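Local coordinates for protein SAM-dependent O-methyltransferase (Leptospira interrogans, PDB 2HNK) that probably transfers a methyl group from S-adenosylmethionine to a hydroxyl oxygen of an acceptor substrate, as a member of the SAM-dependent O-methyltransferase family, at residues C[21-26]-C[71-76]; C[162-167]-C[202-207]. All coordinates share one frame; numbering follows the deposited sequence.

Contact 1: residues C[21-26]-C[71-76]. With SAH (S-adenosyl-L-homocysteine), chain O.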
loop_
_atom_site.group_PDB
_atom_site.type_symbol
_atom_site.label_atom_id
_atom_site.label_comp_id
_atom_site.label_asym_id
_atom_site.label_seq_id
_atom_site.Cartn_x
_atom_site.Cartn_y
_atom_site.Cartn_z
ATOM N N VAL C 21 12.759 7.170 -4.160
ATOM C CA VAL C 21 12.504 8.458 -3.562
ATOM C C VAL C 21 12.922 9.613 -4.461
ATOM O O VAL C 21 14.081 9.780 -4.774
ATOM C CB VAL C 21 13.102 8.567 -2.152
ATOM C CG1 VAL C 21 13.223 10.007 -1.743
ATOM C CG2 VAL C 21 12.252 7.812 -1.164
ATOM N N ARG C 22 11.939 10.388 -4.895
ATOM C CA ARG C 22 12.195 11.568 -5.692
ATOM C C ARG C 22 11.735 12.809 -4.925
ATOM O O ARG C 22 10.606 13.251 -5.065
ATOM C CB ARG C 22 11.511 11.483 -7.073
ATOM C CG ARG C 22 11.140 10.080 -7.609
ATOM C CD ARG C 22 10.674 10.074 -9.083
ATOM N NE ARG C 22 10.221 8.782 -9.606
ATOM C CZ ARG C 22 9.257 8.638 -10.522
ATOM N NH1 ARG C 22 8.633 9.701 -10.998
ATOM N NH2 ARG C 22 8.910 7.439 -10.962
ATOM N N GLU C 23 12.614 13.353 -4.095
ATOM C CA GLU C 23 12.210 14.253 -3.024
ATOM C C GLU C 23 12.486 15.709 -3.380
ATOM O O GLU C 23 13.615 16.065 -3.675
ATOM C CB GLU C 23 12.903 13.873 -1.716
ATOM C CG GLU C 23 12.276 14.479 -0.479
ATOM C CD GLU C 23 13.138 14.373 0.757
ATOM O OE1 GLU C 23 12.584 14.429 1.854
ATOM O OE2 GLU C 23 14.360 14.244 0.636
ATOM N N PRO C 24 11.454 16.548 -3.363
ATOM C CA PRO C 24 11.657 17.989 -3.550
ATOM C C PRO C 24 12.573 18.569 -2.474
ATOM O O PRO C 24 12.537 18.126 -1.324
ATOM C CB PRO C 24 10.243 18.567 -3.410
ATOM C CG PRO C 24 9.342 17.443 -3.747
ATOM C CD PRO C 24 10.026 16.216 -3.217
ATOM N N ASP C 25 13.395 19.537 -2.866
ATOM C CA ASP C 25 14.360 20.173 -1.975
ATOM C C ASP C 25 13.708 20.781 -0.744
ATOM O O ASP C 25 14.313 20.798 0.325
ATOM C CB ASP C 25 15.149 21.252 -2.722
ATOM C CG ASP C 25 15.962 20.693 -3.883
ATOM O OD1 ASP C 25 16.178 19.463 -3.947
ATOM O OD2 ASP C 25 16.401 21.495 -4.737
ATOM N N SER C 26 12.486 21.280 -0.902
ATOM C CA SER C 26 11.723 21.827 0.216
ATOM C C SER C 26 11.375 20.757 1.249
ATOM O O SER C 26 11.432 21.023 2.444
ATOM C CB SER C 26 10.453 22.521 -0.275
ATOM O OG SER C 26 9.704 23.034 0.809
ATOM N N THR C 71 5.521 18.801 12.444
ATOM C CA THR C 71 6.129 19.805 11.556
ATOM C C THR C 71 5.698 19.668 10.084
ATOM O O THR C 71 6.162 20.422 9.219
ATOM C CB THR C 71 7.667 19.830 11.670
ATOM O OG1 THR C 71 8.183 18.504 11.490
ATOM C CG2 THR C 71 8.100 20.369 13.032
ATOM N N GLY C 72 4.839 18.689 9.810
ATOM C CA GLY C 72 4.065 18.651 8.579
ATOM C C GLY C 72 4.472 17.778 7.404
ATOM O O GLY C 72 3.859 17.892 6.338
ATOM N N TYR C 73 5.459 16.894 7.576
ATOM C CA TYR C 73 5.975 16.128 6.429
ATOM C C TYR C 73 4.906 15.296 5.730
ATOM O O TYR C 73 4.787 15.342 4.503
ATOM C CB TYR C 73 7.196 15.248 6.785
ATOM C CG TYR C 73 7.932 14.726 5.552
ATOM C CD1 TYR C 73 7.552 13.532 4.935
ATOM C CD2 TYR C 73 8.993 15.439 4.992
ATOM C CE1 TYR C 73 8.213 13.060 3.800
ATOM C CE2 TYR C 73 9.663 14.972 3.856
ATOM C CZ TYR C 73 9.265 13.784 3.268
ATOM O OH TYR C 73 9.918 13.322 2.148
ATOM N N SER C 74 4.134 14.544 6.505
ATOM C CA SER C 74 3.142 13.647 5.936
ATOM C C SER C 74 2.019 14.420 5.255
ATOM O O SER C 74 1.561 14.029 4.179
ATOM C CB SER C 74 2.591 12.674 6.992
ATOM O OG SER C 74 1.942 13.340 8.060
ATOM N N SER C 75 1.600 15.532 5.867
ATOM C CA SER C 75 0.548 16.393 5.295
ATOM C C SER C 75 0.992 16.959 3.946
ATOM O O SER C 75 0.188 17.102 3.035
ATOM C CB SER C 75 0.152 17.522 6.265
ATOM O OG SER C 75 1.231 18.406 6.504
ATOM N N LEU C 76 2.283 17.261 3.840
ATOM C CA LEU C 76 2.915 17.699 2.592
ATOM C C LEU C 76 2.803 16.615 1.519
ATOM O O LEU C 76 2.525 16.915 0.360
ATOM C CB LEU C 76 4.381 18.014 2.868
ATOM C CG LEU C 76 5.112 19.272 2.406
ATOM C CD1 LEU C 76 4.246 20.537 2.432
ATOM C CD2 LEU C 76 6.381 19.439 3.260
HETATM N N SAH O . 2.486 13.231 10.966
HETATM C CA SAH O . 3.699 13.894 11.537
HETATM C CB SAH O . 4.107 13.209 12.841
HETATM C CG SAH O . 3.070 13.328 13.962
HETATM S SD SAH O . 3.900 13.407 15.564
HETATM C C SAH O . 4.881 13.977 10.556
HETATM O O SAH O . 5.906 14.603 10.846
HETATM O OXT SAH O . 4.845 13.430 9.456
HETATM C "C5'" SAH O . 2.369 13.560 16.521
HETATM C "C4'" SAH O . 1.766 14.960 16.574
HETATM O "O4'" SAH O . 0.468 14.868 17.124
HETATM C "C3'" SAH O . 2.552 15.917 17.454
HETATM O "O3'" SAH O . 2.839 17.076 16.709
HETATM C "C2'" SAH O . 1.640 16.278 18.608
HETATM O "O2'" SAH O . 1.708 17.662 18.885
HETATM C "C1'" SAH O . 0.262 15.887 18.083
HETATM N N9 SAH O . -0.683 15.458 19.138
HETATM C C8 SAH O . -0.412 14.873 20.356
HETATM N N7 SAH O . -1.582 14.662 21.008
HETATM C C5 SAH O . -2.599 15.097 20.225
HETATM C C6 SAH O . -3.985 15.128 20.387
HETATM N N6 SAH O . -4.553 14.663 21.493
HETATM N N1 SAH O . -4.780 15.657 19.386
HETATM C C2 SAH O . -4.211 16.147 18.225
HETATM N N3 SAH O . -2.838 16.115 18.067
HETATM C C4 SAH O . -2.046 15.604 19.050
#
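Glu23 and Tyr73 join two segments that each run from a loop into the first turn of a helix, with Pro24 and Gly72 as the N-caps of helices 25-35 and 73-81. The backbones stay apart, and the gap is bridged by two side chains. Tyr73, its CG anti to the backbone N (chi1 -166°), brings its hydroxyl up to Glu23 and donates from OH to Glu23 OE1 at 2.9 Å. The oxygen is met on its anti side, 28° out of the carboxylate plane, and lies at the edge of the ring, near its plane. Arg31 makes a salt bridge to the same OE1, so one carboxylate oxygen serves a phenol and a guanidinium group.

On the ligand side of helix 73-81, Ser74 N donates to SAH OXT (3.2 Å) and Ser74 OG accepts from SAH N (3.0 Å). Gly72, whose positive phi suits a residue without a side chain, offers its O to Leu76 N and Ser75 OG, the latter at 2.7 Å. Arg31 would be expected to keep Glu23 ionised; the buried tyrosine would then have a charged acceptor in the N-terminal region, next to the serine that grips the amino-acid end of the ligand.

Contact 2: residues C[162-167]-C[202-207]. With SAH (S-adenosyl-L-homocysteine), chain O.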
loop_
_atom_site.group_PDB
_atom_site.type_symbol
_atom_site.label_atom_id
_atom_site.label_comp_id
_atom_site.label_asym_id
_atom_site.label_seq_id
_atom_site.Cartn_x
_atom_site.Cartn_y
_atom_site.Cartn_z
ATOM N N ASN C 162 -9.326 5.063 21.221
ATOM C CA ASN C 162 -10.426 6.028 21.271
ATOM C C ASN C 162 -10.669 6.764 19.956
ATOM O O ASN C 162 -11.804 7.159 19.661
ATOM C CB ASN C 162 -10.218 7.021 22.417
ATOM C CG ASN C 162 -10.101 6.328 23.763
ATOM O OD1 ASN C 162 -10.881 5.433 24.077
ATOM N ND2 ASN C 162 -9.108 6.720 24.548
ATOM N N TYR C 163 -9.610 6.949 19.163
ATOM C CA TYR C 163 -9.757 7.552 17.841
ATOM C C TYR C 163 -10.511 6.614 16.900
ATOM O O TYR C 163 -11.336 7.056 16.091
ATOM C CB TYR C 163 -8.390 7.943 17.261
ATOM C CG TYR C 163 -7.722 9.080 18.009
ATOM C CD1 TYR C 163 -8.352 10.321 18.121
ATOM C CD2 TYR C 163 -6.465 8.921 18.606
ATOM C CE1 TYR C 163 -7.756 11.376 18.805
ATOM C CE2 TYR C 163 -5.849 9.979 19.290
ATOM C CZ TYR C 163 -6.514 11.199 19.391
ATOM O OH TYR C 163 -5.958 12.263 20.069
ATOM N N TYR C 164 -10.249 5.317 17.048
ATOM C CA TYR C 164 -10.769 4.291 16.146
ATOM C C TYR C 164 -12.278 4.378 15.832
ATOM O O TYR C 164 -12.647 4.513 14.662
ATOM C CB TYR C 164 -10.352 2.896 16.623
ATOM C CG TYR C 164 -10.744 1.792 15.676
ATOM C CD1 TYR C 164 -10.150 1.683 14.417
ATOM C CD2 TYR C 164 -11.711 0.849 16.035
ATOM C CE1 TYR C 164 -10.521 0.661 13.533
ATOM C CE2 TYR C 164 -12.081 -0.173 15.162
ATOM C CZ TYR C 164 -11.486 -0.255 13.913
ATOM O OH TYR C 164 -11.844 -1.265 13.049
ATOM N N PRO C 165 -13.155 4.307 16.860
ATOM C CA PRO C 165 -14.603 4.410 16.545
ATOM C C PRO C 165 -15.008 5.705 15.842
ATOM O O PRO C 165 -15.879 5.671 14.982
ATOM C CB PRO C 165 -15.284 4.283 17.919
ATOM C CG PRO C 165 -14.193 4.572 18.929
ATOM C CD PRO C 165 -12.920 4.097 18.304
ATOM N N LEU C 166 -14.365 6.820 16.182
ATOM C CA LEU C 166 -14.615 8.116 15.534
ATOM C C LEU C 166 -14.166 8.159 14.062
ATOM O O LEU C 166 -14.844 8.759 13.202
ATOM C CB LEU C 166 -13.936 9.252 16.316
ATOM C CG LEU C 166 -14.152 9.435 17.831
ATOM C CD1 LEU C 166 -13.278 10.585 18.358
ATOM C CD2 LEU C 166 -15.616 9.681 18.200
ATOM N N ILE C 167 -13.018 7.542 13.787
ATOM C CA ILE C 167 -12.499 7.396 12.421
ATOM C C ILE C 167 -13.475 6.587 11.584
ATOM O O ILE C 167 -13.796 6.951 10.459
ATOM C CB ILE C 167 -11.109 6.695 12.425
ATOM C CG1 ILE C 167 -10.044 7.630 13.031
ATOM C CG2 ILE C 167 -10.720 6.212 11.019
ATOM C CD1 ILE C 167 -8.814 6.919 13.546
ATOM N N ARG C 202 -1.375 -1.596 21.220
ATOM C CA ARG C 202 -1.790 -3.008 21.314
ATOM C C ARG C 202 -3.300 -3.182 21.246
ATOM O O ARG C 202 -3.798 -4.031 20.501
ATOM C CB ARG C 202 -1.297 -3.662 22.608
ATOM C CG ARG C 202 0.132 -4.144 22.593
ATOM C CD ARG C 202 0.355 -5.222 23.658
ATOM N NE ARG C 202 1.777 -5.327 23.997
ATOM C CZ ARG C 202 2.346 -4.761 25.061
ATOM N NH1 ARG C 202 1.626 -4.062 25.927
ATOM N NH2 ARG C 202 3.642 -4.904 25.268
ATOM N N LYS C 203 -4.013 -2.391 22.048
ATOM C CA LYS C 203 -5.476 -2.380 22.070
ATOM C C LYS C 203 -6.058 -1.998 20.716
ATOM O O LYS C 203 -7.038 -2.589 20.265
ATOM C CB LYS C 203 -5.982 -1.387 23.118
ATOM C CG LYS C 203 -5.899 -1.867 24.549
ATOM C CD LYS C 203 -6.617 -0.885 25.456
ATOM C CE LYS C 203 -7.522 -1.597 26.443
ATOM N NZ LYS C 203 -8.760 -0.790 26.687
ATOM N N PHE C 204 -5.466 -0.986 20.089
ATOM C CA PHE C 204 -5.851 -0.578 18.738
ATOM C C PHE C 204 -5.669 -1.730 17.749
ATOM O O PHE C 204 -6.605 -2.070 17.026
ATOM C CB PHE C 204 -5.060 0.663 18.304
ATOM C CG PHE C 204 -5.274 1.054 16.869
ATOM C CD1 PHE C 204 -6.329 1.895 16.514
ATOM C CD2 PHE C 204 -4.421 0.587 15.871
ATOM C CE1 PHE C 204 -6.538 2.263 15.194
ATOM C CE2 PHE C 204 -4.616 0.950 14.533
ATOM C CZ PHE C 204 -5.680 1.796 14.192
ATOM N N ASN C 205 -4.483 -2.341 17.727
ATOM C CA ASN C 205 -4.217 -3.455 16.801
ATOM C C ASN C 205 -5.207 -4.593 16.995
ATOM O O ASN C 205 -5.661 -5.206 16.034
ATOM C CB ASN C 205 -2.775 -3.966 16.917
ATOM C CG ASN C 205 -1.745 -2.951 16.429
ATOM O OD1 ASN C 205 -2.081 -1.990 15.732
ATOM N ND2 ASN C 205 -0.489 -3.163 16.794
ATOM N N GLU C 206 -5.550 -4.835 18.256
ATOM C CA GLU C 206 -6.476 -5.880 18.667
ATOM C C GLU C 206 -7.902 -5.570 18.185
ATOM O O GLU C 206 -8.560 -6.438 17.616
ATOM C CB GLU C 206 -6.403 -6.008 20.193
ATOM C CG GLU C 206 -7.212 -7.114 20.842
ATOM C CD GLU C 206 -6.979 -7.181 22.370
ATOM O OE1 GLU C 206 -7.316 -6.195 23.103
ATOM O OE2 GLU C 206 -6.452 -8.233 22.826
ATOM N N LEU C 207 -8.359 -4.333 18.400
ATOM C CA LEU C 207 -9.673 -3.876 17.920
ATOM C C LEU C 207 -9.832 -4.058 16.410
ATOM O O LEU C 207 -10.847 -4.571 15.936
ATOM C CB LEU C 207 -9.892 -2.394 18.254
ATOM C CG LEU C 207 -10.421 -1.982 19.626
ATOM C CD1 LEU C 207 -10.286 -0.465 19.813
ATOM C CD2 LEU C 207 -11.882 -2.436 19.807
HETATM N N SAH O . 2.486 13.231 10.966
HETATM C CA SAH O . 3.699 13.894 11.537
HETATM C CB SAH O . 4.107 13.209 12.841
HETATM C CG SAH O . 3.070 13.328 13.962
HETATM S SD SAH O . 3.900 13.407 15.564
HETATM C C SAH O . 4.881 13.977 10.556
HETATM O O SAH O . 5.906 14.603 10.846
HETATM O OXT SAH O . 4.845 13.430 9.456
HETATM C "C5'" SAH O . 2.369 13.560 16.521
HETATM C "C4'" SAH O . 1.766 14.960 16.574
HETATM O "O4'" SAH O . 0.468 14.868 17.124
HETATM C "C3'" SAH O . 2.552 15.917 17.454
HETATM O "O3'" SAH O . 2.839 17.076 16.709
HETATM C "C2'" SAH O . 1.640 16.278 18.608
HETATM O "O2'" SAH O . 1.708 17.662 18.885
HETATM C "C1'" SAH O . 0.262 15.887 18.083
HETATM N N9 SAH O . -0.683 15.458 19.138
HETATM C C8 SAH O . -0.412 14.873 20.356
HETATM N N7 SAH O . -1.582 14.662 21.008
HETATM C C5 SAH O . -2.599 15.097 20.225
HETATM C C6 SAH O . -3.985 15.128 20.387
HETATM N N6 SAH O . -4.553 14.663 21.493
HETATM N N1 SAH O . -4.780 15.657 19.386
HETATM C C2 SAH O . -4.211 16.147 18.225
HETATM N N3 SAH O . -2.838 16.115 18.067
HETATM C C4 SAH O . -2.046 15.604 19.050
#
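Tyr164 and Phe204 mark the closest approach of two helical segments, 162-167 within helix 160-170 and 202-207 within helix 196-210, their CA atoms 7.4 Å apart. Two aromatic rings and a leucine meet between the helices. Both rings leave their backbones with CG anti to N (chi1 -175° in Tyr164, 173° in Phe204), and the two side chains cross at about a right angle. Tyr164 CD1 meets Phe204 CE1 at 3.7 Å, while Tyr164 CB also touches this part of the phenyl ring. The ring planes are perpendicular, but the approach is oblique and the centroids are 5.7 Å apart. Leu207, three residues and about one turn after Phe204, brings CD1 to within 4.2 Å of Tyr164 CD2, so that Phe204 and Leu207 both come obliquely from the same side of the Tyr164 ring, one at CD1 and the other at CD2.

Tyrosine suits its place because its ring is buried among apolar groups while its OH can reach Asp211 for a hydrogen bond. Phenylalanine, wholly apolar, fits a position packed against Leu177 and Ala179 of strand 175-180, and its ring also stands edge-to-face with Tyr160. Pro165 lacks an N-H for the preceding turn, and the helix kinks there.

Tyr163 points elsewhere: with CG anti to the carbonyl carbon (chi1 -68°), it places OH 3.1 Å from SAH N6, and that hydroxyl is hydrogen-bonded to Asp156. Two neighbouring helices, packed on the parallel strands 148-153 and 175-180 with the adenine amino group of the bound SAH beside Tyr163 of helix 160-170, are characteristic of the Rossmann-like fold of SAM-dependent methyltransferases.

From the N terminus, contact 1 comes first: its loop, residues 27-70, takes in most of helix 25-35, helix 46-59 and strand 63-67, and brings the N-terminal region against the start of helix 73-81. The chain then builds strands 87-92, 114-118 and 148-153 before contact 2 opens. Its shorter loop, residues 168-201, passes through strand 175-180 and returns to join helices 160-170 and 196-210. The two closures follow in series, neither enclosing nor crossing the other. Their centres are 28 Å apart on opposite sides of the chain's centre, yet SAH spans them, its amino-acid end at contact 1 and its adenine at contact 2.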